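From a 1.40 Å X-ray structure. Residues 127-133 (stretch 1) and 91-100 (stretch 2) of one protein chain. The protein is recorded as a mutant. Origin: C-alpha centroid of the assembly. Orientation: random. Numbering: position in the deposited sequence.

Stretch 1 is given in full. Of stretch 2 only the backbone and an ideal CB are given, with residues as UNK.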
# COMPACT_ATOMS: atom_id res chain seq x y z
N HIS A 127 2.64 -4.00 12.97
CA HIS A 127 2.52 -4.61 14.28
C HIS A 127 2.54 -3.58 15.40
O HIS A 127 2.48 -3.95 16.58
CB HIS A 127 3.59 -5.69 14.46
CG HIS A 127 3.44 -6.83 13.50
ND1 HIS A 127 2.42 -7.75 13.59
CD2 HIS A 127 4.17 -7.18 12.42
CE1 HIS A 127 2.54 -8.63 12.62
NE2 HIS A 127 3.59 -8.31 11.89
N ASP A 128 2.60 -2.30 15.05
CA ASP A 128 2.57 -1.23 16.04
C ASP A 128 1.11 -0.87 16.29
O ASP A 128 0.45 -0.31 15.40
CB ASP A 128 3.36 -0.01 15.55
CG ASP A 128 3.52 1.06 16.61
OD1 ASP A 128 2.64 1.17 17.50
OD2 ASP A 128 4.48 1.84 16.61
N PRO A 129 0.60 -1.16 17.48
CA PRO A 129 -0.81 -0.87 17.79
C PRO A 129 -1.15 0.62 17.76
O PRO A 129 -2.34 0.94 17.64
CB PRO A 129 -0.96 -1.38 19.23
CG PRO A 129 0.42 -1.35 19.79
CD PRO A 129 1.31 -1.74 18.63
N ASN A 130 -0.15 1.49 17.87
CA ASN A 130 -0.36 2.93 18.08
C ASN A 130 -0.49 3.77 16.82
O ASN A 130 -0.46 5.00 16.90
CB ASN A 130 0.75 3.53 18.94
CG ASN A 130 0.97 2.77 20.25
OD1 ASN A 130 0.03 2.49 20.99
ND2 ASN A 130 2.23 2.42 20.52
N VAL A 131 -0.61 3.13 15.65
CA VAL A 131 -0.74 3.87 14.40
C VAL A 131 -1.88 3.33 13.56
O VAL A 131 -2.15 2.12 13.58
CB VAL A 131 0.58 3.87 13.56
CG1 VAL A 131 1.73 4.53 14.31
CG2 VAL A 131 0.99 2.47 13.05
N ASN A 132 -2.52 4.23 12.81
CA ASN A 132 -3.54 3.85 11.84
C ASN A 132 -2.95 3.65 10.45
O ASN A 132 -2.04 4.39 10.04
CB ASN A 132 -4.63 4.93 11.77
CG ASN A 132 -5.25 5.21 13.12
OD1 ASN A 132 -5.71 4.29 13.80
ND2 ASN A 132 -5.23 6.47 13.52
N VAL A 133 -3.45 2.64 9.75
CA VAL A 133 -2.92 2.28 8.43
C VAL A 133 -4.03 1.83 7.49
O VAL A 133 -4.95 1.12 7.91
CB VAL A 133 -1.88 1.11 8.51
CG1 VAL A 133 -1.23 0.86 7.14
CG2 VAL A 133 -0.81 1.37 9.57
N UNK A 91 5.71 9.07 7.52
CA UNK A 91 4.35 8.69 7.90
C UNK A 91 4.31 8.05 9.29
O UNK A 91 3.47 8.39 10.10
CB UNK A 91 3.76 7.73 6.87
N UNK A 92 5.27 7.16 9.56
CA UNK A 92 5.34 6.45 10.84
C UNK A 92 5.67 7.42 11.98
O UNK A 92 5.01 7.39 13.03
CB UNK A 92 6.39 5.33 10.78
N UNK A 93 6.66 8.30 11.78
CA UNK A 93 6.95 9.29 12.83
C UNK A 93 5.72 10.14 13.13
O UNK A 93 5.39 10.39 14.29
CB UNK A 93 8.12 10.19 12.41
N UNK A 94 5.07 10.63 12.08
CA UNK A 94 3.94 11.54 12.29
C UNK A 94 2.75 10.82 12.91
O UNK A 94 2.09 11.37 13.79
CB UNK A 94 3.52 12.18 10.97
N UNK A 95 2.48 9.60 12.45
CA UNK A 95 1.31 8.84 12.91
C UNK A 95 1.43 8.38 14.36
O UNK A 95 0.42 8.20 15.03
CB UNK A 95 1.10 7.62 12.01
N UNK A 96 2.66 8.19 14.85
CA UNK A 96 2.85 7.81 16.25
C UNK A 96 2.49 8.97 17.17
O UNK A 96 1.99 8.75 18.27
CB UNK A 96 4.29 7.37 16.50
N UNK A 97 2.71 10.20 16.71
CA UNK A 97 2.44 11.38 17.54
C UNK A 97 1.02 11.92 17.38
O UNK A 97 0.47 12.50 18.31
CB UNK A 97 3.44 12.49 17.20
N UNK A 98 0.44 11.73 16.21
CA UNK A 98 -0.87 12.27 15.89
C UNK A 98 -1.75 11.13 15.39
O UNK A 98 -1.60 10.66 14.25
CB UNK A 98 -0.77 13.39 14.85
N UNK A 99 -2.66 10.68 16.25
CA UNK A 99 -3.52 9.56 15.93
C UNK A 99 -4.56 9.86 14.85
O UNK A 99 -5.26 8.96 14.39
CB UNK A 99 -4.23 9.09 17.20
N UNK A 100 -4.66 11.12 14.42
CA UNK A 100 -5.51 11.46 13.28
C UNK A 100 -4.86 11.03 11.96
O UNK A 100 -5.55 10.84 10.96
CB UNK A 100 -5.80 12.96 13.26

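Stretch 1 folds through a type I beta turn from Asp128 to Val131, braced by a hydrogen bond from Asn130 N to Asp128 OD1 (2.8 Å). It presents a carboxylate oxygen, Asp128 OD2, the methyl CG1 of Val131 and the amide of Asn132. Stretch 2 has helical phi/psi over positions 91-97, and the nearest CA pair is Val131 CA and the CA of position 95, 5.6 Å apart.

Position 91 has nothing of stretch 1 within 5.5 Å of its ideal CB, so this contact hardly restricts it; helix formers in general would suit. It is Ala91, whose O accepts from the N of position 95 (2.8 Å).

At position 92, CA-to-CB points sideways and the ideal CB again has no neighbour within 5.5 Å. A short residue would stop short of stretch 1, whereas a long one could pass Val131 CG1 and reach Asp128 OD2, an acceptor. Lysine, arginine or tyrosine are all plausible. The residue is Tyr92, with chi1 t (-171°). Its OH donates a hydrogen bond to Asp128 OD2 at 2.5 Å, a notably short distance, while its CE1 lies 3.9 Å from Val131 CG1. Both partners sit at the ring edge, near its plane, so the tyrosine combines apolar packing with a polar tip.

Positions 93 and 94 make no contact: the first points away and the second is out of reach. Polar helix formers fit, and the residues are Arg93 and Glu94.

Position 95 points toward stretch 1, and its ideal CB is already 3.9 Å from Val131 CG1. With so little room along this direction, a small side chain, alanine above all and perhaps serine, is the natural expectation. Ala95 places its CB 3.9 Å from Val131 CG1. Water 1 links the backbones, donating to Ala95 O and accepting from Asn132 N, at 3.0 Å in each case.

Position 96 points sideways, its ideal CB 4.4 Å from Val131 CG1. A flexible chain with an apolar stem could cover the methyl, and a basic end would suit the acidic neighbourhood; methionine, leucine, glutamine, arginine or lysine would serve. Lys96 lays CG 3.6 Å from Val131 CG1 and CD 3.9 Å from Asp128 OD2. The contact is therefore made by the aliphatic stem.

Positions 97 and 98 point away. At 98 the phi/psi of -127/104 leaves the helix, favouring a polar residue able to brace the exit. They are Lys97 and Asp98; Asp98 OD1 accepts from the N of position 100 at 2.9 Å.

Position 99 points sideways, its ideal CB 4.6 Å from Asn132 ND2, so many polar or long residues are admissible. Arg99 has an end that leads away. Its backbone O is 2.6 Å from Asn132 ND2, but the angle is too poor for a hydrogen bond.

Position 100 points away and is unconstrained here; Arg100 uses its guanidinium elsewhere in the structure.

Stretch 2 (91-100) AYREAKKDRR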
# COMPACT_ATOMS: atom_id res chain seq x y z
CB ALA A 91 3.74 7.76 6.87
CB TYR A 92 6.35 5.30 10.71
CG TYR A 92 6.38 4.34 11.89
CD1 TYR A 92 5.20 3.96 12.54
CD2 TYR A 92 7.58 3.79 12.32
CE1 TYR A 92 5.23 3.07 13.61
CE2 TYR A 92 7.61 2.90 13.38
CZ TYR A 92 6.44 2.56 14.02
OH TYR A 92 6.47 1.67 15.07
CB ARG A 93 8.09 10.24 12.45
CG ARG A 93 9.47 9.65 12.55
CD ARG A 93 10.56 10.69 12.33
NE ARG A 93 10.45 11.29 11.00
CZ ARG A 93 11.06 10.85 9.91
NH1 ARG A 93 11.86 9.78 9.96
NH2 ARG A 93 10.87 11.47 8.75
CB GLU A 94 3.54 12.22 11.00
CG GLU A 94 4.53 13.25 10.48
CD GLU A 94 3.87 14.20 9.52
OE1 GLU A 94 2.75 14.68 9.83
OE2 GLU A 94 4.42 14.43 8.44
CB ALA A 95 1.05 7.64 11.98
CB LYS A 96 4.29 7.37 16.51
CG LYS A 96 4.56 5.95 16.03
CD LYS A 96 5.93 5.44 16.44
CE LYS A 96 6.98 5.96 15.52
NZ LYS A 96 8.35 5.54 15.93
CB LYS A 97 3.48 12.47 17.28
CG LYS A 97 4.87 12.11 17.79
CD LYS A 97 5.83 13.30 17.73
CE LYS A 97 6.72 13.38 18.97
NZ LYS A 97 7.33 12.07 19.37
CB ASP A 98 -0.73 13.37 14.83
CG ASP A 98 -2.05 13.98 14.41
OD1 ASP A 98 -3.09 13.54 14.92
OD2 ASP A 98 -2.11 14.91 13.58
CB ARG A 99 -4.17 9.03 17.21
CG ARG A 99 -3.17 8.42 18.19
CD ARG A 99 -2.90 9.27 19.44
NE ARG A 99 -4.14 9.80 20.02
CZ ARG A 99 -4.21 10.53 21.12
NH1 ARG A 99 -3.12 10.84 21.80
NH2 ARG A 99 -5.40 10.95 21.55
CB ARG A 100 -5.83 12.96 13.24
CG ARG A 100 -6.62 13.47 14.44
CD ARG A 100 -8.11 13.19 14.36
NE ARG A 100 -8.75 13.89 13.25
CZ ARG A 100 -9.96 13.61 12.79
NH1 ARG A 100 -10.68 12.64 13.35
NH2 ARG A 100 -10.45 14.30 11.77
O HOH W 1 -2.02 7.12 13.63
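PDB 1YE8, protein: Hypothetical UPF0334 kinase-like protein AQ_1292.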